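Long-range contacts in nitroreductase family protein (PDB 4QLX), which probably reduces an enone fatty acid, 10-oxo-octadecenoate, to 10-oxooctadecanoate with NADH, using a bound flavin mononucleotide as cofactor: residues A16-N21 and L155-R160; E45-P50 and S149-Q154. All coordinates share one frame; numbering follows the deposited sequence.

Overall arrangement
Both interactions use helix 137-161, at successive turns. Interaction 1 sets its C-terminal part against the short helix 15-20. Interaction 2 sets the preceding turns against the end of helix 36-46 and the loop that follows. Their centres lie about 12 Å apart, and they touch where V158 and L155 pack on E45 and A46. Interaction 2 is buried, and interaction 1 is only partly so. The chemistry differs accordingly. An arginine charge binds backbone carbonyls at a helix end in interaction 1. In interaction 2 a neutral amide binds a turn amid alanine and valine contacts. Both also reach the second subunit.

Interaction 1 (A16-N21 and L155-R160); sequences ADVMFN and LLLVAR
The guanidinium of R160 has N21 O over the centre of one face, 3.5 Å above its plane. At its edge lie the carbonyls of D17 and V18. R160 NE hydrogen-bonds to V18 O at 2.8 Å, in the carbonyl plane and on a lone pair. R160 NH2 hydrogen-bonds to D17 O at 2.7 Å, from above the carbonyl plane. N21 N reaches D17 O from the opposite face. Two bonds fix the guanidinium on carbonyls in the last turn of helix 15-20, an arginine tie to the C-terminal end of helix 137-161 near the dimer interface. The arginine chain bends at chi3 (53°), turning NE back from the line of the chain. The D17 carboxylate, its plane tilted 61° from the guanidinium, adds a long salt bridge, OD2 to NH2 at 3.5 Å. N21 ND2 hydrogen-bonds to D17 OD1, and N12 ND2 to OD2. Beside the arginine, V18 CG1 meets L157 CD2 at 3.9 Å.

R160 NH1 forms a salt bridge with D165 at the start of strand 165-169. The helix segments run 132° apart, 9.3 Å between axes. L156 and A159 pack on that strand, V158 on helix 36-46, and L157 meets L157 of the second subunit.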
ATOM      1  N   ALA A  16      -5.445  -9.357 -11.207  1.00 22.55           N
ATOM      2  CA  ALA A  16      -6.478  -9.963 -10.378  1.00 23.02           C
ATOM      3  C   ALA A  16      -5.914 -11.135  -9.572  1.00 20.90           C
ATOM      4  O   ALA A  16      -6.151 -11.256  -8.364  1.00 17.95           O
ATOM      5  CB  ALA A  16      -7.646 -10.409 -11.239  1.00 23.13           C
ATOM      6  N   ASP A  17      -5.146 -11.985 -10.237  1.00 20.20           N
ATOM      7  CA  ASP A  17      -4.538 -13.112  -9.542  1.00 26.71           C
ATOM      8  C   ASP A  17      -3.514 -12.635  -8.511  1.00 22.62           C
ATOM      9  O   ASP A  17      -3.499 -13.103  -7.373  1.00 24.25           O
ATOM     10  CB  ASP A  17      -3.876 -14.073 -10.530  1.00 22.21           C
ATOM     11  CG  ASP A  17      -3.303 -15.309  -9.842  1.00 27.71           C
ATOM     12  OD1 ASP A  17      -4.089 -16.110  -9.306  1.00 22.96           O
ATOM     13  OD2 ASP A  17      -2.069 -15.480  -9.837  1.00 26.04           O
ATOM     14  N   VAL A  18      -2.664 -11.695  -8.904  1.00 22.92           N
ATOM     15  CA  VAL A  18      -1.646 -11.206  -7.987  1.00 19.93           C
ATOM     16  C   VAL A  18      -2.271 -10.610  -6.735  1.00 20.18           C
ATOM     17  O   VAL A  18      -1.923 -10.997  -5.621  1.00 18.89           O
ATOM     18  CB  VAL A  18      -0.733 -10.165  -8.676  1.00 21.45           C
ATOM     19  CG1 VAL A  18       0.112  -9.422  -7.641  1.00 20.68           C
ATOM     20  CG2 VAL A  18       0.155 -10.862  -9.689  1.00 22.19           C
ATOM     21  N   MET A  19      -3.222  -9.692  -6.915  1.00 19.55           N
ATOM     22  CA  MET A  19      -3.817  -8.971  -5.787  1.00 16.84           C
ATOM     23  C   MET A  19      -4.907  -9.729  -5.023  1.00 18.81           C
ATOM     24  O   MET A  19      -4.950  -9.682  -3.789  1.00 18.35           O
ATOM     25  CB  MET A  19      -4.391  -7.626  -6.282  1.00 17.31           C
ATOM     26  CG  MET A  19      -4.963  -6.737  -5.183  1.00 20.93           C
ATOM     27  SD  MET A  19      -5.633  -5.180  -5.859  1.00 33.90           S
ATOM     28  CE  MET A  19      -4.231  -4.641  -6.846  1.00 18.71           C
ATOM     29  N   PHE A  20      -5.794 -10.412  -5.741  1.00 20.73           N
ATOM     30  CA  PHE A  20      -6.975 -11.009  -5.100  1.00 21.17           C
ATOM     31  C   PHE A  20      -6.755 -12.458  -4.632  1.00 22.32           C
ATOM     32  O   PHE A  20      -7.552 -13.001  -3.858  1.00 20.04           O
ATOM     33  CB  PHE A  20      -8.172 -10.949  -6.056  1.00 24.28           C
ATOM     34  CG  PHE A  20      -8.479  -9.568  -6.558  1.00 21.08           C
ATOM     35  CD1 PHE A  20      -8.194  -8.448  -5.782  1.00 20.76           C
ATOM     36  CD2 PHE A  20      -9.050  -9.382  -7.804  1.00 22.35           C
ATOM     37  CE1 PHE A  20      -8.478  -7.167  -6.240  1.00 21.77           C
ATOM     38  CE2 PHE A  20      -9.331  -8.099  -8.276  1.00 24.26           C
ATOM     39  CZ  PHE A  20      -9.041  -6.990  -7.486  1.00 23.63           C
ATOM     40  N   ASN A  21      -5.679 -13.079  -5.099  1.00 22.41           N
ATOM     41  CA  ASN A  21      -5.284 -14.402  -4.600  1.00 25.44           C
ATOM     42  C   ASN A  21      -4.027 -14.319  -3.753  1.00 26.72           C
ATOM     43  O   ASN A  21      -3.332 -15.321  -3.553  1.00 24.81           O
ATOM     44  CB  ASN A  21      -5.061 -15.388  -5.747  1.00 24.93           C
ATOM     45  CG  ASN A  21      -6.353 -15.856  -6.366  1.00 27.63           C
ATOM     46  OD1 ASN A  21      -7.335 -16.102  -5.663  1.00 33.15           O
ATOM     47  ND2 ASN A  21      -6.365 -15.985  -7.691  1.00 24.68           N
ATOM     48  N   LEU A 155       5.379  -3.916  -2.474  1.00 14.82           N
ATOM     49  CA  LEU A 155       6.415  -4.950  -2.460  1.00 14.64           C
ATOM     50  C   LEU A 155       5.776  -6.344  -2.292  1.00 16.97           C
ATOM     51  O   LEU A 155       6.254  -7.336  -2.857  1.00 16.26           O
ATOM     52  CB  LEU A 155       7.442  -4.670  -1.350  1.00 15.68           C
ATOM     53  CG  LEU A 155       8.660  -5.610  -1.266  1.00 20.06           C
ATOM     54  CD1 LEU A 155       9.326  -5.774  -2.630  1.00 14.29           C
ATOM     55  CD2 LEU A 155       9.670  -5.103  -0.254  1.00 14.99           C
ATOM     56  N   LEU A 156       4.675  -6.413  -1.542  1.00 14.69           N
ATOM     57  CA  LEU A 156       3.945  -7.678  -1.389  1.00 16.12           C
ATOM     58  C   LEU A 156       3.402  -8.150  -2.736  1.00 17.88           C
ATOM     59  O   LEU A 156       3.379  -9.358  -3.028  1.00 16.46           O
ATOM     60  CB  LEU A 156       2.800  -7.534  -0.385  1.00 14.98           C
ATOM     61  CG  LEU A 156       3.108  -7.317   1.097  1.00 14.86           C
ATOM     62  CD1 LEU A 156       1.804  -7.086   1.817  1.00 14.46           C
ATOM     63  CD2 LEU A 156       3.808  -8.536   1.707  1.00 16.43           C
ATOM     64  N   LEU A 157       2.965  -7.197  -3.557  1.00 15.92           N
ATOM     65  CA  LEU A 157       2.416  -7.528  -4.872  1.00 18.75           C
ATOM     66  C   LEU A 157       3.560  -7.874  -5.826  1.00 17.94           C
ATOM     67  O   LEU A 157       3.480  -8.845  -6.572  1.00 16.11           O
ATOM     68  CB  LEU A 157       1.564  -6.359  -5.427  1.00 14.70           C
ATOM     69  CG  LEU A 157       0.364  -6.019  -4.529  1.00 14.22           C
ATOM     70  CD1 LEU A 157      -0.424  -4.803  -4.993  1.00 13.52           C
ATOM     71  CD2 LEU A 157      -0.572  -7.238  -4.446  1.00 18.03           C
ATOM     72  N   VAL A 158       4.619  -7.066  -5.790  1.00 17.56           N
ATOM     73  CA  VAL A 158       5.788  -7.302  -6.625  1.00 15.84           C
ATOM     74  C   VAL A 158       6.317  -8.709  -6.370  1.00 15.83           C
ATOM     75  O   VAL A 158       6.628  -9.442  -7.312  1.00 19.40           O
ATOM     76  CB  VAL A 158       6.892  -6.258  -6.363  1.00 16.29           C
ATOM     77  CG1 VAL A 158       8.190  -6.688  -7.014  1.00 17.65           C
ATOM     78  CG2 VAL A 158       6.456  -4.901  -6.907  1.00 18.18           C
ATOM     79  N   ALA A 159       6.378  -9.089  -5.103  1.00 14.36           N
ATOM     80  CA  ALA A 159       6.848 -10.426  -4.731  1.00 19.13           C
ATOM     81  C   ALA A 159       6.097 -11.503  -5.517  1.00 16.70           C
ATOM     82  O   ALA A 159       6.718 -12.390  -6.118  1.00 17.93           O
ATOM     83  CB  ALA A 159       6.695 -10.641  -3.222  1.00 14.98           C
ATOM     84  N   ARG A 160       4.767 -11.397  -5.537  1.00 15.59           N
ATOM     85  CA  ARG A 160       3.915 -12.350  -6.246  1.00 17.26           C
ATOM     86  C   ARG A 160       4.060 -12.234  -7.761  1.00 19.63           C
ATOM     87  O   ARG A 160       4.083 -13.242  -8.462  1.00 20.00           O
ATOM     88  CB  ARG A 160       2.443 -12.175  -5.828  1.00 18.08           C
ATOM     89  CG  ARG A 160       2.115 -12.909  -4.529  1.00 20.44           C
ATOM     90  CD  ARG A 160       0.640 -12.813  -4.110  1.00 18.93           C
ATOM     91  NE  ARG A 160      -0.311 -13.205  -5.153  1.00 20.85           N
ATOM     92  CZ  ARG A 160      -0.519 -14.453  -5.573  1.00 26.89           C
ATOM     93  NH1 ARG A 160       0.178 -15.476  -5.071  1.00 19.32           N
ATOM     94  NH2 ARG A 160      -1.421 -14.676  -6.523  1.00 26.71           N
TER

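Interaction 2 (E45-P50 and S149-Q154); sequences EAATAP and SVVGMQ. With FMN (flavin mononucleotide), chain J.
Q154 NE2 meets two acceptors across the contact. It bonds to A46 O at 3.0 Å, coming from above the carbonyl plane (43° out of it). It also bonds to T48 OG1 at 3.2 Å. Both acceptors lie close to the plane of the Q154 amide. The glutamine chain bends at chi2 (-143°), and the amide carbon CD lies over A49, 4.0 Å from A49 CB. Beside this, V151 CG2 sits 3.3 Å from A46 O and touches A46 CB. A49 CB touches both V150 CG2 and V151 CB, each at 4.2 Å. V150 CG2 lies 3.3 Å from P50 O, a buried carbonyl oxygen that has no polar partner in the model.

The acceptors are themselves held. A46 O also takes the N-H of A49, closing a type I beta turn from A46 to A49. The A49 N-H and Q154 NE2 approach A46 O from the same face of its plane. T48 OG1 gives its hydrogen to E45 O at 2.7 Å, nearly along the C=O axis, which leaves the hydroxyl oxygen to accept from Q154. An alanine at Q154 would probably leave A46 O and T48 OG1 without this donor and open a gap beside A49.

Further out, E45 is hydrogen-bonded to H162 and N9. W58 of strand 58-63 packs on A47, A49 and V151, and F60 also touches V151. R22 of the second subunit is hydrogen-bonded to T48 O and to the flavin mononucleotide. P50 CB lies 3.0 Å from O3' of the cofactor. The turn thus leads from helix 36-46 into a flavin mononucleotide site built from both subunits, as is characteristic of the dimeric nitroreductase fold.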
ATOM      1  N   GLU A  45      11.082  -1.828  -8.127  1.00 18.24           N
ATOM      2  CA  GLU A  45       9.716  -1.901  -8.652  1.00 20.85           C
ATOM      3  C   GLU A  45       8.662  -1.426  -7.634  1.00 16.50           C
ATOM      4  O   GLU A  45       7.740  -0.680  -7.983  1.00 19.13           O
ATOM      5  CB  GLU A  45       9.422  -3.324  -9.115  1.00 19.11           C
ATOM      6  CG  GLU A  45      10.125  -3.667 -10.427  1.00 21.48           C
ATOM      7  CD  GLU A  45      10.144  -5.157 -10.749  1.00 22.51           C
ATOM      8  OE1 GLU A  45       9.705  -5.979  -9.905  1.00 21.11           O
ATOM      9  OE2 GLU A  45      10.614  -5.511 -11.853  1.00 25.18           O
ATOM     10  N   ALA A  46       8.810  -1.830  -6.379  1.00 12.94           N
ATOM     11  CA  ALA A  46       7.914  -1.360  -5.322  1.00 16.89           C
ATOM     12  C   ALA A  46       7.995   0.156  -5.111  1.00 19.20           C
ATOM     13  O   ALA A  46       7.009   0.796  -4.742  1.00 14.97           O
ATOM     14  CB  ALA A  46       8.221  -2.078  -4.017  1.00 14.43           C
ATOM     15  N   ALA A  47       9.172   0.726  -5.343  1.00 17.93           N
ATOM     16  CA  ALA A  47       9.404   2.134  -5.015  1.00 15.64           C
ATOM     17  C   ALA A  47       8.905   3.054  -6.120  1.00 15.94           C
ATOM     18  O   ALA A  47       9.119   4.273  -6.068  1.00 14.56           O
ATOM     19  CB  ALA A  47      10.880   2.387  -4.733  1.00 16.03           C
ATOM     20  N   THR A  48       8.238   2.475  -7.116  1.00 13.11           N
ATOM     21  CA  THR A  48       7.375   3.255  -8.006  1.00 15.55           C
ATOM     22  C   THR A  48       6.156   3.788  -7.236  1.00 16.79           C
ATOM     23  O   THR A  48       5.426   4.653  -7.733  1.00 13.38           O
ATOM     24  CB  THR A  48       6.901   2.427  -9.225  1.00 17.21           C
ATOM     25  OG1 THR A  48       6.129   1.305  -8.783  1.00 17.40           O
ATOM     26  CG2 THR A  48       8.093   1.919 -10.026  1.00 20.99           C
ATOM     27  N   ALA A  49       5.951   3.291  -6.014  1.00 11.35           N
ATOM     28  CA  ALA A  49       4.869   3.769  -5.140  1.00 15.28           C
ATOM     29  C   ALA A  49       4.842   5.305  -4.975  1.00 15.88           C
ATOM     30  O   ALA A  49       5.880   5.961  -5.091  1.00 15.59           O
ATOM     31  CB  ALA A  49       4.985   3.087  -3.745  1.00 16.41           C
ATOM     32  N   PRO A  50       3.652   5.880  -4.696  1.00 14.43           N
ATOM     33  CA  PRO A  50       3.557   7.311  -4.377  1.00 16.94           C
ATOM     34  C   PRO A  50       4.092   7.566  -2.976  1.00 15.78           C
ATOM     35  O   PRO A  50       4.274   6.626  -2.211  1.00 13.97           O
ATOM     36  CB  PRO A  50       2.053   7.582  -4.432  1.00 17.79           C
ATOM     37  CG  PRO A  50       1.476   6.294  -3.933  1.00 17.27           C
ATOM     38  CD  PRO A  50       2.339   5.221  -4.583  1.00 15.77           C
ATOM     39  N   SER A 149       4.263   2.204   4.319  1.00 17.69           N
ATOM     40  CA  SER A 149       3.176   1.239   4.207  1.00 18.56           C
ATOM     41  C   SER A 149       2.750   1.082   2.753  1.00 15.86           C
ATOM     42  O   SER A 149       2.441  -0.021   2.318  1.00 15.19           O
ATOM     43  CB  SER A 149       1.987   1.670   5.084  1.00 17.37           C
ATOM     44  OG  SER A 149       2.395   1.852   6.435  1.00 20.12           O
ATOM     45  N   VAL A 150       2.729   2.170   1.981  1.00 15.32           N
ATOM     46  CA  VAL A 150       2.302   2.006   0.592  1.00 13.64           C
ATOM     47  C   VAL A 150       3.388   1.328  -0.234  1.00 15.21           C
ATOM     48  O   VAL A 150       3.068   0.580  -1.165  1.00 12.28           O
ATOM     49  CB  VAL A 150       1.885   3.342  -0.092  1.00 13.16           C
ATOM     50  CG1 VAL A 150       0.717   3.992   0.662  1.00 12.22           C
ATOM     51  CG2 VAL A 150       3.071   4.316  -0.234  1.00 15.50           C
ATOM     52  N   VAL A 151       4.663   1.570   0.080  1.00 14.91           N
ATOM     53  CA  VAL A 151       5.714   0.877  -0.659  1.00 13.61           C
ATOM     54  C   VAL A 151       5.754  -0.592  -0.207  1.00 14.37           C
ATOM     55  O   VAL A 151       6.028  -1.488  -1.010  1.00 14.28           O
ATOM     56  CB  VAL A 151       7.117   1.569  -0.506  1.00 16.97           C
ATOM     57  CG1 VAL A 151       7.760   1.254   0.839  1.00 13.09           C
ATOM     58  CG2 VAL A 151       8.054   1.126  -1.624  1.00 17.14           C
ATOM     59  N   GLY A 152       5.440  -0.848   1.061  1.00 15.43           N
ATOM     60  CA  GLY A 152       5.376  -2.223   1.557  1.00 13.93           C
ATOM     61  C   GLY A 152       4.282  -3.029   0.880  1.00 14.47           C
ATOM     62  O   GLY A 152       4.465  -4.195   0.499  1.00 12.61           O
ATOM     63  N   MET A 153       3.123  -2.400   0.742  1.00 14.18           N
ATOM     64  CA  MET A 153       2.010  -3.004   0.016  1.00 14.20           C
ATOM     65  C   MET A 153       2.408  -3.307  -1.428  1.00 13.49           C
ATOM     66  O   MET A 153       2.091  -4.363  -1.945  1.00 14.61           O
ATOM     67  CB  MET A 153       0.778  -2.082   0.046  1.00 15.96           C
ATOM     68  CG  MET A 153      -0.509  -2.731  -0.548  1.00 14.96           C
ATOM     69  SD  MET A 153      -1.099  -4.183   0.361  1.00 15.56           S
ATOM     70  CE  MET A 153      -0.778  -5.504  -0.812  1.00 12.76           C
ATOM     71  N   GLN A 154       3.117  -2.395  -2.091  1.00 14.24           N
ATOM     72  CA  GLN A 154       3.509  -2.689  -3.465  1.00 14.46           C
ATOM     73  C   GLN A 154       4.519  -3.835  -3.489  1.00 16.56           C
ATOM     74  O   GLN A 154       4.482  -4.659  -4.393  1.00 13.82           O
ATOM     75  CB  GLN A 154       4.057  -1.440  -4.180  1.00 16.23           C
ATOM     76  CG  GLN A 154       2.925  -0.473  -4.555  1.00 17.05           C
ATOM     77  CD  GLN A 154       3.127   0.227  -5.897  1.00 17.31           C
ATOM     78  OE1 GLN A 154       2.167   0.438  -6.645  1.00 16.83           O
ATOM     79  NE2 GLN A 154       4.378   0.586  -6.210  1.00 15.51           N
TER
HETATM   80  N1  FMN J 302      -0.663  15.104  -3.939  1.00 17.86           N
HETATM   81  C2  FMN J 302      -1.307  16.323  -3.866  1.00 17.04           C
HETATM   82  O2  FMN J 302      -1.448  17.002  -4.886  1.00 17.82           O
HETATM   83  N3  FMN J 302      -1.764  16.799  -2.656  1.00 18.51           N
HETATM   84  C4  FMN J 302      -1.593  16.059  -1.506  1.00 19.71           C
HETATM   85  O4  FMN J 302      -1.998  16.460  -0.421  1.00 19.43           O
HETATM   86  C4A FMN J 302      -0.969  14.829  -1.573  1.00 20.14           C
HETATM   87  N5  FMN J 302      -0.818  14.099  -0.419  1.00 20.76           N
HETATM   88  C5A FMN J 302      -0.213  12.865  -0.462  1.00 18.83           C
HETATM   89  C6  FMN J 302      -0.097  12.141   0.722  1.00 16.99           C
HETATM   90  C7  FMN J 302       0.503  10.893   0.691  1.00 20.24           C
HETATM   91  C7M FMN J 302       0.653  10.089   1.950  1.00 22.36           C
HETATM   92  C8  FMN J 302       0.966  10.374  -0.509  1.00 19.69           C
HETATM   93  C8M FMN J 302       1.605   9.024  -0.501  1.00 15.95           C
HETATM   94  C9  FMN J 302       0.850  11.102  -1.697  1.00 16.57           C
HETATM   95  C9A FMN J 302       0.250  12.361  -1.677  1.00 18.83           C
HETATM   96  N10 FMN J 302       0.130  13.127  -2.849  1.00 16.29           N
HETATM   97  C10 FMN J 302      -0.503  14.345  -2.792  1.00 18.41           C
HETATM   98  C1' FMN J 302       0.614  12.620  -4.180  1.00 15.72           C
HETATM   99  C2' FMN J 302       2.151  12.783  -4.271  1.00 18.17           C
HETATM  100  O2' FMN J 302       2.525  14.161  -4.412  1.00 19.34           O
HETATM  101  C3' FMN J 302       2.728  11.898  -5.386  1.00 15.90           C
HETATM  102  O3' FMN J 302       2.516  10.522  -5.044  1.00 14.61           O
HETATM  103  C4' FMN J 302       4.236  12.058  -5.615  1.00 16.86           C
HETATM  104  O4' FMN J 302       4.549  13.327  -6.125  1.00 16.85           O
HETATM  105  C5' FMN J 302       4.760  11.004  -6.589  1.00 16.62           C
HETATM  106  O5' FMN J 302       4.099  11.164  -7.824  1.00 15.83           O
HETATM  107  P   FMN J 302       3.200   9.985  -8.488  1.00 19.34           P
HETATM  108  O1P FMN J 302       4.042   8.754  -8.723  1.00 16.64           O
HETATM  109  O2P FMN J 302       2.087   9.622  -7.556  1.00 16.29           O
HETATM  110  O3P FMN J 302       2.659  10.548  -9.798  1.00 19.48           O